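Local coordinates for putative heme binding protein (Tannerella forsythia, PDB 6EU8) that probably binds heme as a member of the HmuY-like family, with heme-binding properties that differ from those of Porphyromonas gingivalis HmuY, at residues Ser94-Thr97 against Gly98-Gly102; Val116-Met120 against Ala121-Lys125. All coordinates share one frame; numbering follows the deposited sequence. Where two conformers were deposited one is given.

Interaction 1: Ser94-Thr97 against Gly98-Gly102; sequences SKVT and GLPAG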
ATOM      1  N   SER A  94      -6.439 -20.998   6.083  1.00 38.05           N
ATOM      2  CA  SER A  94      -6.271 -22.476   6.068  1.00 38.82           C
ATOM      3  C   SER A  94      -6.598 -23.141   4.713  1.00 39.61           C
ATOM      4  O   SER A  94      -6.175 -24.274   4.458  1.00 40.58           O
ATOM      5  CB  SER A  94      -7.071 -23.131   7.208  1.00 40.73           C
ATOM      6  OG  SER A  94      -8.454 -22.855   7.132  1.00 43.85           O
ATOM      7  N   LYS A  95      -7.333 -22.442   3.842  1.00 36.75           N
ATOM      8  CA  LYS A  95      -7.656 -22.926   2.493  1.00 37.50           C
ATOM      9  C   LYS A  95      -6.627 -22.582   1.413  1.00 35.54           C
ATOM     10  O   LYS A  95      -6.755 -23.029   0.281  1.00 36.92           O
ATOM     11  CB  LYS A  95      -9.009 -22.364   2.058  1.00 39.65           C
ATOM     12  CG  LYS A  95     -10.168 -22.657   3.000  1.00 45.11           C
ATOM     13  CD  LYS A  95     -10.731 -24.044   2.777  1.00 50.95           C
ATOM     14  CE  LYS A  95     -11.946 -24.295   3.660  1.00 51.97           C
ATOM     15  NZ  LYS A  95     -12.949 -25.120   2.941  1.00 57.11           N
ATOM     16  N   VAL A  96      -5.635 -21.750   1.745  1.00 37.82           N
ATOM     17  CA  VAL A  96      -4.547 -21.412   0.830  1.00 37.68           C
ATOM     18  C   VAL A  96      -3.389 -22.302   1.267  1.00 41.30           C
ATOM     19  O   VAL A  96      -2.801 -22.071   2.318  1.00 40.32           O
ATOM     20  CB  VAL A  96      -4.185 -19.912   0.944  1.00 38.12           C
ATOM     21  CG1 VAL A  96      -3.038 -19.548   0.018  1.00 38.35           C
ATOM     22  CG2 VAL A  96      -5.423 -19.052   0.649  1.00 37.35           C
ATOM     23  N   THR A  97      -3.124 -23.357   0.500  1.00 47.16           N
ATOM     24  CA  THR A  97      -2.137 -24.355   0.913  1.00 51.63           C
ATOM     25  C   THR A  97      -0.809 -23.991   0.276  1.00 49.98           C
ATOM     26  O   THR A  97      -0.673 -23.999  -0.950  1.00 50.92           O
ATOM     27  CB  THR A  97      -2.577 -25.811   0.598  1.00 54.20           C
ATOM     28  OG1 THR A  97      -3.107 -25.905  -0.729  1.00 54.13           O
ATOM     29  CG2 THR A  97      -3.656 -26.259   1.590  1.00 56.13           C
ATOM     30  N   GLY A  98       0.151 -23.626   1.121  1.00 52.01           N
ATOM     31  CA  GLY A  98       1.497 -23.289   0.663  1.00 53.82           C
ATOM     32  C   GLY A  98       1.511 -22.028  -0.173  1.00 53.44           C
ATOM     33  O   GLY A  98       0.663 -21.150   0.003  1.00 57.74           O
ATOM     34  N   LEU A  99       2.482 -21.945  -1.076  1.00 49.26           N
ATOM     35  CA  LEU A  99       2.585 -20.854  -2.023  1.00 45.34           C
ATOM     36  C   LEU A  99       1.857 -21.280  -3.291  1.00 46.19           C
ATOM     37  O   LEU A  99       2.348 -22.157  -4.015  1.00 46.84           O
ATOM     38  CB  LEU A  99       4.056 -20.551  -2.333  1.00 44.15           C
ATOM     39  CG  LEU A  99       4.388 -19.451  -3.339  1.00 43.68           C
ATOM     40  CD1 LEU A  99       3.827 -18.101  -2.907  1.00 41.05           C
ATOM     41  CD2 LEU A  99       5.902 -19.368  -3.480  1.00 44.55           C
ATOM     42  N   PRO A 100       0.676 -20.697  -3.566  1.00 42.28           N
ATOM     43  CA  PRO A 100      -0.033 -21.177  -4.741  1.00 44.77           C
ATOM     44  C   PRO A 100       0.628 -20.759  -6.031  1.00 45.07           C
ATOM     45  O   PRO A 100       1.319 -19.728  -6.085  1.00 42.22           O
ATOM     46  CB  PRO A 100      -1.418 -20.519  -4.632  1.00 44.54           C
ATOM     47  CG  PRO A 100      -1.459 -19.852  -3.310  1.00 44.29           C
ATOM     48  CD  PRO A 100      -0.044 -19.576  -2.934  1.00 45.45           C
ATOM     49  N   ALA A 101       0.419 -21.567  -7.061  1.00 45.66           N
ATOM     50  CA  ALA A 101       0.753 -21.179  -8.416  1.00 47.62           C
ATOM     51  C   ALA A 101      -0.287 -20.180  -8.876  1.00 48.06           C
ATOM     52  O   ALA A 101      -1.393 -20.137  -8.333  1.00 50.10           O
ATOM     53  CB  ALA A 101       0.759 -22.393  -9.333  1.00 50.87           C
ATOM     54  N   GLY A 102       0.070 -19.384  -9.879  1.00 48.56           N
ATOM     55  CA  GLY A 102      -0.812 -18.334 -10.393  1.00 47.57           C
ATOM     56  C   GLY A 102      -0.084 -17.279 -11.214  1.00 43.52           C
ATOM     57  O   GLY A 102       1.138 -17.350 -11.399  1.00 44.16           O
TER
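V96 and P100 make the apolar contact in this loop. CG1 of V96 comes to 3.7 Å from CG of P100, and the two side chains approach at a slant. CG1 is anti to the backbone N of V96 (chi1 179°). That torsion carries this methyl forward along the chain, to the proline ring. The same methyl CG1 of V96 lies 4.0 Å from O of G98, so it touches both the ring and the backbone between. V96 is buried, and V161 of strand 160-163 touches both it and P100. The small apolar patch therefore rests on the sheet.

The residues belong to the long connection between strands 84-87 and 105-111, which pair antiparallel in the large sheet of this HmuY-family protein. A short 3-10 segment ends at K95. The chain then bends through T97 and G98. G98 has a positive phi, and a side chain at this position would run into O of T97. No hydrogen bond joins 94-97 to 98-102. The polar ties of the loop go elsewhere: O of V96 accepts from NZ of K171, and O of P100 is hydrogen-bonded to OH of Y104.

T97 and G98, at the bend, are exposed and more loosely packed than V96. The CB of T97 is directed away from 98-102 overall. It still lies 3.5 Å from N of G98, a contact between adjacent residues. L99 is also exposed and turns away from 94-97 toward other parts of the fold. Its side chain touches Y104, V161 and K163.

Interaction 2: Val116-Met120 against Ala121-Lys125; sequences VGFNM and ADMMK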
ATOM      1  N   VAL A 116      -0.653  13.602  -3.629  1.00 21.81           N
ATOM      2  CA  VAL A 116       0.157  13.940  -2.464  1.00 21.31           C
ATOM      3  C   VAL A 116      -0.219  15.259  -1.747  1.00 21.55           C
ATOM      4  O   VAL A 116       0.334  15.564  -0.704  1.00 23.42           O
ATOM      5  CB  VAL A 116       1.681  13.933  -2.809  1.00 21.63           C
ATOM      6  CG1 VAL A 116       2.147  12.540  -3.219  1.00 24.00           C
ATOM      7  CG2 VAL A 116       2.008  14.939  -3.908  1.00 22.68           C
ATOM      8  N   GLY A 117      -1.220  15.960  -2.293  1.00 24.74           N
ATOM      9  CA  GLY A 117      -1.712  17.226  -1.696  1.00 26.53           C
ATOM     10  C   GLY A 117      -3.119  17.462  -2.229  1.00 27.89           C
ATOM     11  O   GLY A 117      -3.327  17.592  -3.444  1.00 26.90           O
ATOM     12  N   PHE A 118      -4.074  17.507  -1.295  1.00 30.23           N
ATOM     13  CA  PHE A 118      -5.498  17.613  -1.639  1.00 34.60           C
ATOM     14  C   PHE A 118      -6.287  18.340  -0.542  1.00 33.13           C
ATOM     15  O   PHE A 118      -6.281  17.910   0.611  1.00 32.66           O
ATOM     16  CB  PHE A 118      -6.062  16.207  -1.827  1.00 37.11           C
ATOM     17  CG  PHE A 118      -7.550  16.179  -2.047  1.00 43.98           C
ATOM     18  CD1 PHE A 118      -8.105  16.830  -3.143  1.00 45.95           C
ATOM     19  CD2 PHE A 118      -8.391  15.516  -1.153  1.00 45.03           C
ATOM     20  CE1 PHE A 118      -9.481  16.832  -3.352  1.00 48.75           C
ATOM     21  CE2 PHE A 118      -9.761  15.501  -1.365  1.00 49.45           C
ATOM     22  CZ  PHE A 118     -10.306  16.167  -2.462  1.00 48.77           C
ATOM     23  N   ASN A 119      -6.971  19.424  -0.923  1.00 30.20           N
ATOM     24  CA  ASN A 119      -7.930  20.122  -0.021  1.00 31.30           C
ATOM     25  C   ASN A 119      -9.000  20.824  -0.826  1.00 30.95           C
ATOM     26  O   ASN A 119      -8.807  21.039  -2.037  1.00 30.28           O
ATOM     27  CB  ASN A 119      -7.218  21.087   0.905  1.00 30.81           C
ATOM     28  CG  ASN A 119      -6.520  22.232   0.176  1.00 32.54           C
ATOM     29  OD1 ASN A 119      -7.137  23.245  -0.178  1.00 33.90           O
ATOM     30  ND2 ASN A 119      -5.204  22.118   0.028  1.00 36.56           N
ATOM     31  N   MET A 120     -10.114  21.193  -0.167  1.00 30.70           N
ATOM     32  CA  MET A 120     -11.238  21.734  -0.938  0.70 30.65           C
ATOM     33  C   MET A 120     -11.009  23.154  -1.449  1.00 30.02           C
ATOM     34  O   MET A 120     -11.429  23.431  -2.569  1.00 30.75           O
ATOM     35  CB  MET A 120     -12.576  21.625  -0.202  0.70 32.43           C
ATOM     36  CG  MET A 120     -13.080  20.202  -0.020  0.70 32.61           C
ATOM     37  SD  MET A 120     -13.316  19.129  -1.471  0.70 35.18           S
ATOM     38  CE  MET A 120     -14.451  20.139  -2.437  0.70 31.36           C
ATOM     39  N   ALA A 121     -10.328  24.010  -0.697  1.00 30.22           N
ATOM     40  CA  ALA A 121     -10.075  25.398  -1.164  1.00 31.27           C
ATOM     41  C   ALA A 121      -9.262  25.399  -2.461  1.00 32.11           C
ATOM     42  O   ALA A 121      -9.619  26.070  -3.431  1.00 33.32           O
ATOM     43  CB  ALA A 121      -9.384  26.238  -0.097  1.00 34.23           C
ATOM     44  N   ASP A 122      -8.199  24.588  -2.502  1.00 30.14           N
ATOM     45  CA  ASP A 122      -7.431  24.431  -3.739  1.00 30.09           C
ATOM     46  C   ASP A 122      -8.196  23.723  -4.858  1.00 25.57           C
ATOM     47  O   ASP A 122      -8.098  24.123  -6.015  1.00 28.86           O
ATOM     48  CB  ASP A 122      -6.085  23.724  -3.463  1.00 32.05           C
ATOM     49  CG  ASP A 122      -5.112  24.600  -2.667  1.00 35.41           C
ATOM     50  OD1 ASP A 122      -5.312  25.834  -2.579  1.00 39.64           O
ATOM     51  OD2 ASP A 122      -4.136  24.052  -2.114  1.00 38.30           O
ATOM     52  N   MET A 123      -8.992  22.710  -4.510  1.00 26.12           N
ATOM     53  CA  MET A 123      -9.782  21.989  -5.502  1.00 26.86           C
ATOM     54  C   MET A 123     -10.774  22.916  -6.224  1.00 26.27           C
ATOM     55  O   MET A 123     -10.933  22.831  -7.444  1.00 26.10           O
ATOM     56  CB  MET A 123     -10.527  20.832  -4.846  1.00 30.66           C
ATOM     57  CG  MET A 123     -11.061  19.824  -5.816  1.00 34.95           C
ATOM     58  SD  MET A 123      -9.809  19.087  -6.939  0.50 33.69           S
ATOM     59  CE  MET A 123     -10.151  19.903  -8.494  0.25 32.37           C
ATOM     60  N   MET A 124     -11.388  23.821  -5.472  1.00 30.01           N
ATOM     61  CA  MET A 124     -12.311  24.806  -6.076  1.00 30.80           C
ATOM     62  C   MET A 124     -11.618  25.809  -6.991  1.00 32.29           C
ATOM     63  O   MET A 124     -12.288  26.431  -7.825  1.00 33.36           O
ATOM     64  CB  MET A 124     -13.122  25.539  -4.983  1.00 30.18           C
ATOM     65  CG  MET A 124     -14.015  24.617  -4.176  1.00 33.41           C
ATOM     66  SD  MET A 124     -15.208  23.636  -5.112  1.00 32.13           S
ATOM     67  CE  MET A 124     -16.304  24.926  -5.747  1.00 38.10           C
ATOM     68  N   LYS A 125     -10.290  25.956  -6.849  1.00 31.65           N
ATOM     69  CA  LYS A 125      -9.437  26.661  -7.801  1.00 31.93           C
ATOM     70  C   LYS A 125      -8.802  25.748  -8.874  1.00 31.16           C
ATOM     71  O   LYS A 125      -7.846  26.166  -9.554  1.00 30.68           O
ATOM     72  CB  LYS A 125      -8.302  27.379  -7.053  1.00 37.18           C
ATOM     73  CG  LYS A 125      -8.718  28.368  -5.976  1.00 41.86           C
ATOM     74  CD  LYS A 125      -7.463  28.903  -5.289  1.00 48.17           C
ATOM     75  CE  LYS A 125      -7.773  30.062  -4.357  1.00 53.89           C
ATOM     76  NZ  LYS A 125      -8.130  31.308  -5.091  1.00 57.62           N
TER
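N119 and D122 meet at the start of helix 120-124, their side chains crossing at a slant. N119 is the N-cap, and a side-chain bond reinforces its capping bond. N119 has CG between its backbone N and carbonyl carbon (chi1 64°), which brings the amide round to the first turn. OD1 of N119 accepts from N of D122 at 2.9 Å, in a nearly straight bond. The donor lies above the carbonyl plane of the amide. In return, ND2 of N119 donates to OD2 of D122 at 3.1 Å. It reaches the carboxylate from above its plane, and the amide and carboxylate planes are 55° apart. The amide is held at both its O and its N, which fixes its rotation. The carboxylate is held through OD2. Its charge near the helix start probably also suits the helix dipole.

The backbone continues the turn. N of M123 donates to O of N119 at 3.0 Å, and N of M124 donates to O of M120 at 2.9 Å. The CB of M123 is directed toward 116-120, but the bent chain leads away at its end. The side chain also touches F128 of strand 127-136. M120 and M124 are exposed on the helix. Before the cap, V116 and G117 both hydrogen-bond through their backbones to T129, a classic beta bulge. Next to the cap, CG of M123 lies near the ring plane of F118, at the edge, 4.2 Å from CE1.

Overall arrangement
Interactions 1 and 2 stand far apart in a single chain, on opposite sides of its centre. Their centres are 44 Å apart and their nearest atoms about 31 Å, so they do not touch. They follow in series along the chain. Strand 105-111 lies between them and pairs with both 84-87 and 127-136. It thus joins the sheet region next to the 94-102 loop to the one next to helix 120-124. Both contacts are at the surface. The centre of interaction 1 is about 22 Å, and that of interaction 2 about 23 Å, from the centre of the chain. Both belong to the HmuY-family part of the chain. The structure is the apo form, so neither contact can be placed against a bound heme.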